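Local structure of glycoside hydrolase YxiA (Bacillus licheniformis, 3LV4) at residues 134-137 with 141-144; 161-166 with 186-191; 278-283 with 437-442. The protein probably hydrolyses alpha-1,5-linked arabinan, as a calcium-binding glycoside hydrolase of family 43 related to endo-arabinanases. One frame throughout, in Å; residues are numbered along the deposited sequence.

In the fold
From the N terminus the three contacts follow in series; none nests in or crosses another. Contact 1 closes a short turn, with three residues between its segments, in the long loop from strand 118-126 to strand 150-153. Contact 2 closes next, over 19 residues, and joins strand 159-163 to the turn that leads into strand 190-193, the two strands belonging to one four-stranded sheet. These two touch: Pro144 packs on Tyr163 and Tyr188, and His143 packs on Tyr188. Contact 3 spans 153 residues and ties strand 272-280 to strand 437-442 of the C-terminal lipocalin-like domain. Its centre is about 36 Å from that of contact 2, across the chain's centre.

Contact 1 of 3, residues 134-137 with 141-144; sequences DGTP and TKHP
An Asx turn headed by Asp134 is joined to His143 in the long surface loop between strand 118-126 and strand 150-153. The turn bond runs from Thr136 N to Asp134 OD1 (2.8 Å). Thr136 OG1 gives a second bond to the same Asp134 OD1, at 2.6 Å on the syn side. Two donors on OD1 probably hold the rotation of the carboxylate, and OD2 remains for the histidine. His143 NE2 donates to Asp134 OD2 at 2.9 Å. This bond is bent, 136° at the hydrogen, and reaches OD2 from above the carboxylate plane; imidazole and carboxylate stand 80° apart. At the ring edge, His143 CE1 lies 3.2 Å from Pro137 O, and Thr136 OG1 is also close by in the plane. Lys142 has its CG over the centre of one face of the imidazole. Beyond CG its chain is extended, which carries NZ to Thr136 OG1 (3.2 Å). Water 1 links the same two sides, donating to Asp134 OD2 (2.8 Å) and accepting from Lys142 NZ (3.1 Å). With an alanine here in place of His143, Asp134 OD2 would probably lose its ring donor, and a gap is likely to open beside Pro137 O and Lys142 CG. His143 ND1 is bonded to the backbone N of Asp139, so both ring nitrogens are engaged. This pattern is consistent with a neutral imidazole that carries its hydrogen on NE2. The charge of Asp134 is then probably offset in part by the nearby Lys142, whose NZ the water joins to the carboxylate.

Contact 2 of 3, residues 161-166 with 186-191; sequences MVYGSY and QGYGKK
The Tyr163 hydroxyl lies at the edge of the Tyr188 ring, near its plane, and the two side chains cross at about a right angle. At the edge of the Tyr163 ring lie Tyr188 O and the backbone O of Met161. On one side of the Tyr188 ring, Pro144 CG of contact 1 packs against the rim, 3.5 Å from Tyr188 CD1. The ring of His143 meets Tyr188 too, with the planes at about 40°. Pro144 CG also reaches Tyr163 OH (3.5 Å), so one proline packs on both tyrosines. Leu124 of strand 118-126 touches both as well.

The central bond is from Tyr163 OH to Tyr188 O, 2.7 Å long. It lies in the carbonyl plane, on a lone pair, with a C=O...donor angle of 119°. Tyr163 CG sits between the backbone N and the carbonyl carbon (chi1 72°), and this turns the ring out toward the turn at 186-189. Tyr163 OH also rests against Tyr188 CB (3.4 Å). The far end of Tyr188 is held elsewhere: its OH is bonded to Lys125 O and to Asn133 N.

The accepting carbonyl belongs to a type II' beta turn from Gln186 to Gly189, closed by Gly189 N to Gln186 O (2.9 Å). Just beyond Tyr163, Ser165 OG is bonded to Glu201, the predicted proton donor. The side chain of Tyr163 is about 6 Å from that of Asp148, the predicted pKa modulator. Within one four-stranded antiparallel blade of the five-bladed beta-propeller of family 43, the bond links strand 159-163 to the turn that leads into the outermost strand 190-193.

Contact 3 of 3, residues 278-283 with 437-442; sequences FSFNNK and AVWGSS. With CA (calcium ion), chain D.
Trp439 reaches from strand 437-442 to two phenylalanines of strand 272-280. Its CB lies 4.1 Å from Phe280 CZ. CG is anti to the carbonyl carbon (chi1 -74°), and this carries the indole across toward the other strand. Next, Trp439 CE3 meets Phe280 CE2 at 3.9 Å. Trp439 CZ3 goes further and touches Phe278 CZ at 3.5 Å, standing over one face of that ring, off its centre. Trp439 CH2 follows, 3.9 Å from Phe278 CE2. The result is a T-shaped stack, the indole edge on the Phe278 face, with planes at 72° and six-membered ring centroids 4.9 Å apart.

Phe280 is also met by Ser441. Ser441 CB makes a CH-pi contact over the Phe280 face, 4.2 Å from the ring centroid. Ser441 OG is bonded to His338 instead.

Phe280 opens a type I' turn that ends at Lys283. The next residue in it, Asn281, binds the calcium ion through OD1 at 2.4 Å. Three waters, Glu358 and Glu375 complete the site.

No hydrogen bond crosses between the two segments, so their join is apolar and aromatic. The ionic part lies at the metal beside it. The two glutamates probably balance the calcium charge, while Asn281 adds a neutral ligand from the family 43 part of the chain. The ion thus ties the turn after strand 272-280 to strands 355-363 and 371-378.

Contact 1 of 3, residues 134-137 with 141-144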
# COMPACT_ATOMS: atom_id res chain seq x y z
N ASP A 134 20.03 -10.06 15.70
CA ASP A 134 20.90 -8.95 16.09
C ASP A 134 21.79 -9.29 17.28
O ASP A 134 22.55 -8.45 17.78
CB ASP A 134 20.13 -7.63 16.27
CG ASP A 134 19.44 -7.51 17.63
OD1 ASP A 134 19.58 -8.41 18.49
OD2 ASP A 134 18.75 -6.49 17.83
N GLY A 135 21.71 -10.55 17.72
CA GLY A 135 22.56 -11.05 18.79
C GLY A 135 21.92 -10.98 20.16
O GLY A 135 22.29 -11.74 21.06
N THR A 136 20.97 -10.06 20.35
CA THR A 136 20.23 -10.02 21.61
C THR A 136 19.08 -11.04 21.56
O THR A 136 18.65 -11.44 20.48
CB THR A 136 19.69 -8.60 21.92
OG1 THR A 136 18.69 -8.24 20.95
CG2 THR A 136 20.81 -7.59 21.87
N PRO A 137 18.60 -11.48 22.73
CA PRO A 137 17.48 -12.43 22.73
C PRO A 137 16.26 -11.85 22.01
O PRO A 137 15.96 -10.66 22.16
CB PRO A 137 17.18 -12.62 24.22
CG PRO A 137 18.51 -12.41 24.87
CD PRO A 137 19.15 -11.29 24.09
N THR A 141 8.69 -6.93 21.08
CA THR A 141 8.41 -5.51 21.29
C THR A 141 9.43 -4.64 20.57
O THR A 141 9.15 -3.47 20.29
CB THR A 141 8.37 -5.09 22.78
OG1 THR A 141 9.68 -5.23 23.36
CG2 THR A 141 7.35 -5.91 23.57
N LYS A 142 10.60 -5.19 20.26
CA LYS A 142 11.67 -4.39 19.66
C LYS A 142 12.24 -4.97 18.36
O LYS A 142 12.88 -4.25 17.58
CB LYS A 142 12.81 -4.16 20.67
CG LYS A 142 13.49 -5.43 21.15
CD LYS A 142 14.76 -5.11 21.92
CE LYS A 142 15.56 -6.37 22.23
NZ LYS A 142 16.99 -6.10 22.62
N HIS A 143 12.01 -6.27 18.14
CA HIS A 143 12.43 -6.94 16.92
C HIS A 143 11.26 -7.15 15.99
O HIS A 143 10.13 -7.34 16.43
CB HIS A 143 13.10 -8.29 17.24
CG HIS A 143 14.36 -8.17 18.03
ND1 HIS A 143 14.62 -8.94 19.15
CD2 HIS A 143 15.42 -7.35 17.89
CE1 HIS A 143 15.79 -8.61 19.65
NE2 HIS A 143 16.30 -7.64 18.90
N PRO A 144 11.52 -7.14 14.68
CA PRO A 144 10.44 -7.28 13.70
C PRO A 144 9.92 -8.71 13.63
O PRO A 144 10.56 -9.63 14.13
CB PRO A 144 11.14 -6.93 12.38
CG PRO A 144 12.56 -7.36 12.60
CD PRO A 144 12.84 -7.00 14.04
O HOH W 1 18.68 -5.05 20.25

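Contact 2 of 3, residues 161-166 with 186-191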
# COMPACT_ATOMS: atom_id res chain seq x y z
N MSE A 161 15.95 -3.45 1.24
CA MSE A 161 14.71 -4.18 1.54
C MSE A 161 14.08 -3.63 2.81
O MSE A 161 14.68 -3.69 3.89
CB MSE A 161 14.96 -5.67 1.69
CG MSE A 161 13.67 -6.44 2.01
SE MSE A 161 13.98 -8.35 2.39
CE MSE A 161 14.85 -8.14 4.13
N VAL A 162 12.87 -3.10 2.69
CA VAL A 162 12.08 -2.69 3.85
C VAL A 162 11.09 -3.82 4.16
O VAL A 162 10.60 -4.48 3.25
CB VAL A 162 11.35 -1.36 3.58
CG1 VAL A 162 10.34 -1.52 2.43
CG2 VAL A 162 10.67 -0.83 4.86
N TYR A 163 10.80 -4.07 5.44
CA TYR A 163 9.97 -5.22 5.79
C TYR A 163 9.44 -5.09 7.22
O TYR A 163 9.81 -4.16 7.94
CB TYR A 163 10.78 -6.52 5.66
CG TYR A 163 11.81 -6.67 6.75
CD1 TYR A 163 13.00 -5.94 6.72
CD2 TYR A 163 11.59 -7.52 7.82
CE1 TYR A 163 13.94 -6.05 7.74
CE2 TYR A 163 12.52 -7.64 8.84
CZ TYR A 163 13.69 -6.91 8.79
OH TYR A 163 14.61 -7.04 9.79
N GLY A 164 8.58 -6.02 7.62
CA GLY A 164 8.07 -6.07 8.97
C GLY A 164 6.55 -6.07 9.03
O GLY A 164 5.88 -5.68 8.08
N SER A 165 6.02 -6.54 10.16
CA SER A 165 4.60 -6.48 10.43
C SER A 165 4.40 -6.54 11.92
O SER A 165 4.83 -7.50 12.56
CB SER A 165 3.87 -7.68 9.83
OG SER A 165 2.57 -7.76 10.40
N TYR A 166 3.73 -5.53 12.47
CA TYR A 166 3.43 -5.49 13.90
C TYR A 166 4.72 -5.69 14.68
O TYR A 166 5.76 -5.16 14.29
CB TYR A 166 2.40 -6.57 14.29
CG TYR A 166 0.98 -6.38 13.77
CD1 TYR A 166 0.72 -5.85 12.50
CD2 TYR A 166 -0.11 -6.78 14.54
CE1 TYR A 166 -0.59 -5.70 12.03
CE2 TYR A 166 -1.42 -6.64 14.08
CZ TYR A 166 -1.65 -6.10 12.83
OH TYR A 166 -2.96 -5.98 12.39
N GLN A 186 24.41 -6.24 9.83
CA GLN A 186 23.27 -5.34 10.04
C GLN A 186 22.22 -5.80 11.05
O GLN A 186 21.37 -5.00 11.46
CB GLN A 186 22.55 -5.09 8.71
CG GLN A 186 23.41 -4.48 7.64
CD GLN A 186 22.58 -4.21 6.41
OE1 GLN A 186 21.89 -3.20 6.33
NE2 GLN A 186 22.60 -5.13 5.46
N GLY A 187 22.26 -7.06 11.45
CA GLY A 187 21.18 -7.60 12.28
C GLY A 187 19.84 -7.48 11.58
O GLY A 187 19.70 -7.92 10.44
N TYR A 188 18.85 -6.88 12.23
CA TYR A 188 17.55 -6.69 11.59
C TYR A 188 17.48 -5.41 10.77
O TYR A 188 16.46 -5.14 10.12
CB TYR A 188 16.41 -6.72 12.63
CG TYR A 188 16.17 -8.10 13.19
CD1 TYR A 188 15.64 -9.12 12.40
CD2 TYR A 188 16.47 -8.40 14.52
CE1 TYR A 188 15.42 -10.38 12.90
CE2 TYR A 188 16.25 -9.66 15.04
CZ TYR A 188 15.73 -10.65 14.22
OH TYR A 188 15.52 -11.92 14.71
N GLY A 189 18.55 -4.63 10.80
CA GLY A 189 18.60 -3.37 10.07
C GLY A 189 18.14 -2.17 10.88
O GLY A 189 18.17 -2.20 12.12
N LYS A 190 17.72 -1.12 10.18
CA LYS A 190 17.39 0.15 10.82
C LYS A 190 15.87 0.32 10.89
O LYS A 190 15.17 0.09 9.90
CB LYS A 190 18.00 1.30 10.01
CG LYS A 190 17.53 2.68 10.41
CD LYS A 190 18.00 3.76 9.42
CE LYS A 190 17.84 5.15 10.04
NZ LYS A 190 18.25 6.24 9.10
N LYS A 191 15.37 0.70 12.06
CA LYS A 191 13.93 0.88 12.22
C LYS A 191 13.47 2.19 11.57
O LYS A 191 14.16 3.21 11.67
CB LYS A 191 13.52 0.84 13.70
CG LYS A 191 12.00 0.85 13.90
CD LYS A 191 11.58 0.49 15.32
CE LYS A 191 11.83 1.64 16.30
NZ LYS A 191 11.24 1.38 17.65

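Contact 3 of 3, residues 278-283 with 437-442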
# COMPACT_ATOMS: atom_id res chain seq x y z
N PHE A 278 -15.32 3.05 2.91
CA PHE A 278 -16.22 4.07 2.39
C PHE A 278 -17.22 3.47 1.42
O PHE A 278 -17.03 2.38 0.90
CB PHE A 278 -15.43 5.14 1.63
CG PHE A 278 -14.89 4.65 0.32
CD1 PHE A 278 -15.64 4.76 -0.83
CD2 PHE A 278 -13.64 4.04 0.25
CE1 PHE A 278 -15.16 4.28 -2.04
CE2 PHE A 278 -13.15 3.56 -0.96
CZ PHE A 278 -13.91 3.68 -2.10
N SER A 279 -18.28 4.23 1.15
CA SER A 279 -19.25 3.85 0.14
C SER A 279 -19.87 5.12 -0.44
O SER A 279 -20.46 5.91 0.30
CB SER A 279 -20.33 2.94 0.73
OG SER A 279 -21.20 2.48 -0.28
N PHE A 280 -19.69 5.33 -1.73
CA PHE A 280 -20.33 6.45 -2.41
C PHE A 280 -21.79 6.11 -2.63
O PHE A 280 -22.12 5.14 -3.32
CB PHE A 280 -19.68 6.72 -3.76
CG PHE A 280 -18.38 7.48 -3.69
CD1 PHE A 280 -18.38 8.83 -3.36
CD2 PHE A 280 -17.17 6.87 -3.99
CE1 PHE A 280 -17.19 9.55 -3.31
CE2 PHE A 280 -15.97 7.58 -3.94
CZ PHE A 280 -15.99 8.94 -3.61
N ASN A 281 -22.68 6.91 -2.05
CA ASN A 281 -24.12 6.69 -2.22
C ASN A 281 -24.57 5.31 -1.78
O ASN A 281 -25.55 4.77 -2.30
CB ASN A 281 -24.51 6.91 -3.67
CG ASN A 281 -25.07 8.27 -3.88
OD1 ASN A 281 -25.85 8.75 -3.06
ND2 ASN A 281 -24.68 8.93 -4.97
N ASN A 282 -23.85 4.74 -0.82
CA ASN A 282 -24.15 3.40 -0.32
C ASN A 282 -24.17 2.35 -1.42
O ASN A 282 -24.79 1.30 -1.27
CB ASN A 282 -25.47 3.38 0.45
CG ASN A 282 -25.67 2.10 1.25
OD1 ASN A 282 -24.74 1.63 1.92
ND2 ASN A 282 -26.87 1.52 1.17
N LYS A 283 -23.48 2.63 -2.53
CA LYS A 283 -23.39 1.66 -3.61
C LYS A 283 -21.99 1.09 -3.67
O LYS A 283 -21.00 1.82 -3.86
CB LYS A 283 -23.78 2.29 -4.95
CG LYS A 283 -25.24 2.72 -4.97
CD LYS A 283 -25.59 3.55 -6.20
CE LYS A 283 -27.06 3.96 -6.15
NZ LYS A 283 -27.47 4.73 -7.36
N ALA A 437 -7.77 12.66 4.32
CA ALA A 437 -8.13 12.76 2.91
C ALA A 437 -9.61 13.04 2.70
O ALA A 437 -10.46 12.49 3.40
CB ALA A 437 -7.77 11.47 2.19
N VAL A 438 -9.91 13.88 1.71
CA VAL A 438 -11.29 14.04 1.26
C VAL A 438 -11.39 13.66 -0.22
O VAL A 438 -10.49 13.98 -1.01
CB VAL A 438 -11.82 15.48 1.50
CG1 VAL A 438 -11.83 15.78 3.00
CG2 VAL A 438 -10.99 16.51 0.74
N TRP A 439 -12.46 12.97 -0.59
CA TRP A 439 -12.71 12.60 -1.97
C TRP A 439 -14.05 13.15 -2.39
O TRP A 439 -15.01 13.10 -1.62
CB TRP A 439 -12.84 11.08 -2.12
CG TRP A 439 -11.58 10.29 -2.02
CD1 TRP A 439 -10.31 10.75 -1.82
CD2 TRP A 439 -11.49 8.87 -2.14
NE1 TRP A 439 -9.42 9.69 -1.80
CE2 TRP A 439 -10.12 8.53 -2.00
CE3 TRP A 439 -12.42 7.85 -2.33
CZ2 TRP A 439 -9.68 7.21 -2.06
CZ3 TRP A 439 -11.98 6.54 -2.39
CH2 TRP A 439 -10.62 6.24 -2.25
N GLY A 440 -14.13 13.64 -3.62
CA GLY A 440 -15.40 14.07 -4.17
C GLY A 440 -15.65 13.34 -5.48
O GLY A 440 -14.72 13.12 -6.26
N SER A 441 -16.90 12.96 -5.71
CA SER A 441 -17.30 12.37 -6.99
C SER A 441 -18.61 13.02 -7.40
O SER A 441 -19.57 13.02 -6.64
CB SER A 441 -17.45 10.85 -6.86
OG SER A 441 -17.62 10.24 -8.13
N SER A 442 -18.64 13.58 -8.61
CA SER A 442 -19.74 14.48 -8.99
C SER A 442 -21.05 13.75 -9.21
O SER A 442 -21.07 12.59 -9.65
CB SER A 442 -19.38 15.26 -10.26
OG SER A 442 -19.29 14.39 -11.38
CA CA D . -26.72 10.91 -2.65
O HOH W 2 -27.39 10.74 -5.24
O HOH W 3 -28.69 10.65 -0.66
O HOH W 4 -25.46 10.77 -0.49